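Local coordinates for putative tRNA (Adenine(37)-N6)-methyltransferase (Pseudomonas aeruginosa, PDB 7BTU), which probably transfers a methyl group from S-adenosyl-L-methionine to the threonylcarbamoyladenosine at position 37 of tRNA, at residues I14-S19 and E42-F47. Residues are numbered along the deposited sequence; the frame is centred on the assembly and turned at random.
Sequences IGYIRS and ELLPPF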
loop_
_atom_site.group_PDB
_atom_site.type_symbol
_atom_site.label_atom_id
_atom_site.label_comp_id
_atom_site.label_asym_id
_atom_site.label_seq_id
_atom_site.Cartn_x
_atom_site.Cartn_y
_atom_site.Cartn_z
ATOM N N ILE B 14 -10.872 -3.445 12.414
ATOM C CA ILE B 14 -10.147 -4.034 13.541
ATOM C C ILE B 14 -9.844 -3.002 14.616
ATOM O O ILE B 14 -9.426 -3.366 15.715
ATOM C CB ILE B 14 -8.861 -4.680 13.006
ATOM C CG1 ILE B 14 -8.050 -3.656 12.236
ATOM C CG2 ILE B 14 -9.242 -5.849 12.050
ATOM C CD1 ILE B 14 -6.573 -3.979 12.085
ATOM N N GLY B 15 -10.034 -1.716 14.321
ATOM C CA GLY B 15 -9.747 -0.690 15.316
ATOM C C GLY B 15 -10.032 0.680 14.722
ATOM O O GLY B 15 -10.490 0.799 13.577
ATOM N N TYR B 16 -9.829 1.712 15.559
ATOM C CA TYR B 16 -10.148 3.082 15.171
ATOM C C TYR B 16 -8.958 3.967 15.508
ATOM O O TYR B 16 -8.287 3.745 16.527
ATOM C CB TYR B 16 -11.400 3.609 15.892
ATOM C CG TYR B 16 -12.670 2.986 15.353
ATOM C CD1 TYR B 16 -13.360 3.567 14.287
ATOM C CD2 TYR B 16 -13.197 1.828 15.929
ATOM C CE1 TYR B 16 -14.580 2.999 13.803
ATOM C CE2 TYR B 16 -14.369 1.256 15.450
ATOM C CZ TYR B 16 -15.055 1.822 14.391
ATOM O OH TYR B 16 -16.233 1.208 13.945
ATOM N N ILE B 17 -8.725 4.971 14.653
ATOM C CA ILE B 17 -7.652 5.949 14.839
ATOM C C ILE B 17 -8.080 7.028 15.833
ATOM O O ILE B 17 -9.207 7.535 15.789
ATOM C CB ILE B 17 -7.268 6.581 13.486
ATOM C CG1 ILE B 17 -6.584 5.516 12.593
ATOM C CG2 ILE B 17 -6.342 7.793 13.724
ATOM C CD1 ILE B 17 -5.172 5.053 13.122
ATOM N N ARG B 18 -7.194 7.370 16.754
ATOM C CA ARG B 18 -7.305 8.616 17.483
ATOM C C ARG B 18 -6.168 9.468 16.955
ATOM O O ARG B 18 -5.016 9.011 16.976
ATOM C CB ARG B 18 -7.209 8.391 18.997
ATOM N N SER B 19 -6.452 10.711 16.524
ATOM C CA SER B 19 -5.328 11.484 15.996
ATOM C C SER B 19 -5.548 12.984 16.145
ATOM O O SER B 19 -6.603 13.452 16.568
ATOM C CB SER B 19 -5.017 11.140 14.539
ATOM O OG SER B 19 -5.886 11.808 13.693
ATOM N N GLU B 42 -6.480 2.268 18.148
ATOM C CA GLU B 42 -7.084 1.521 19.247
ATOM C C GLU B 42 -7.761 0.278 18.683
ATOM O O GLU B 42 -8.726 0.390 17.919
ATOM C CB GLU B 42 -8.099 2.378 19.979
ATOM C CG GLU B 42 -7.533 3.740 20.370
ATOM C CD GLU B 42 -6.525 3.664 21.520
ATOM O OE1 GLU B 42 -6.687 2.803 22.403
ATOM O OE2 GLU B 42 -5.585 4.489 21.545
ATOM N N LEU B 43 -7.274 -0.891 19.076
ATOM C CA LEU B 43 -7.709 -2.139 18.481
ATOM C C LEU B 43 -8.923 -2.684 19.211
ATOM O O LEU B 43 -9.026 -2.583 20.439
ATOM C CB LEU B 43 -6.573 -3.166 18.504
ATOM C CG LEU B 43 -5.440 -2.733 17.551
ATOM C CD1 LEU B 43 -4.228 -3.638 17.708
ATOM C CD2 LEU B 43 -5.903 -2.694 16.066
ATOM N N LEU B 44 -9.832 -3.298 18.448
ATOM C CA LEU B 44 -11.032 -3.916 18.977
ATOM C C LEU B 44 -10.789 -5.393 19.243
ATOM O O LEU B 44 -10.015 -6.023 18.533
ATOM C CB LEU B 44 -12.175 -3.805 17.960
ATOM C CG LEU B 44 -12.639 -2.394 17.653
ATOM C CD1 LEU B 44 -13.591 -2.460 16.440
ATOM C CD2 LEU B 44 -13.337 -1.870 18.900
ATOM N N PRO B 45 -11.484 -6.012 20.193
ATOM C CA PRO B 45 -11.456 -7.475 20.257
ATOM C C PRO B 45 -11.927 -8.047 18.940
ATOM O O PRO B 45 -12.787 -7.455 18.254
ATOM C CB PRO B 45 -12.445 -7.805 21.388
ATOM C CG PRO B 45 -12.698 -6.576 22.094
ATOM C CD PRO B 45 -12.477 -5.436 21.099
ATOM N N PRO B 46 -11.389 -9.200 18.527
ATOM C CA PRO B 46 -10.431 -10.083 19.205
ATOM C C PRO B 46 -8.980 -9.724 18.922
ATOM O O PRO B 46 -8.094 -10.538 19.192
ATOM C CB PRO B 46 -10.757 -11.441 18.611
ATOM C CG PRO B 46 -11.128 -11.097 17.181
ATOM C CD PRO B 46 -11.868 -9.783 17.259
ATOM N N PHE B 47 -8.737 -8.544 18.349
ATOM C CA PHE B 47 -7.404 -8.136 17.928
ATOM C C PHE B 47 -6.654 -7.346 18.970
ATOM O O PHE B 47 -5.637 -6.714 18.624
ATOM C CB PHE B 47 -7.488 -7.332 16.630
ATOM C CG PHE B 47 -8.295 -8.034 15.616
ATOM C CD1 PHE B 47 -7.793 -9.179 15.011
ATOM C CD2 PHE B 47 -9.599 -7.635 15.346
ATOM C CE1 PHE B 47 -8.574 -9.899 14.098
ATOM C CE2 PHE B 47 -10.360 -8.330 14.446
ATOM C CZ PHE B 47 -9.849 -9.477 13.818
#
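Ile14 O accepts a hydrogen bond from Leu44 N at 2.8 Å, with an almost straight N-H...O angle of 179°. Leu43 CA adds a longer CA-H...O contact to the same oxygen, at 3.5 Å. Leu43 CD2 and Leu44 CB also pack against this carbonyl. Tyr16 and Glu42 form an antiparallel hydrogen-bonded pair: Tyr16 N donates to Glu42 O at 2.9 Å, and Glu42 N donates to Tyr16 O at 2.8 Å. Gly15 faces Leu43 in the adjoining non-hydrogen-bonded pair, CA to CA 4.0 Å. These bonds join strands 15-19 and 38-43, neighbours in the antiparallel barrel of the N-terminal domain. On the other side of strand 15-19, Ile14 and Gly15 both face Val133 in a classic beta bulge. Past the strand end, Phe47 turns one ring face to Ile14. Ile14 CG2 sits above that face, offset toward the rim, 3.6 Å from Phe47 CE2, a CH-pi contact. With chi1 at 55°, CG1 sits between N and C, which leaves CG2 anti to C and facing the ring. Pro46, after a cis peptide bond, lays CG over the centre of the opposite face. Tyr16 CE2 meets Leu44 CD1 at 3.9 Å on the sheet face that also carries Glu42. Glu42 OE2 is hydrogen-bonded to Thr40 OG1, and OE1 forms a salt bridge with Arg119. In the second subunit, Phe94 packs on Ile14, and Pro102 on Phe47.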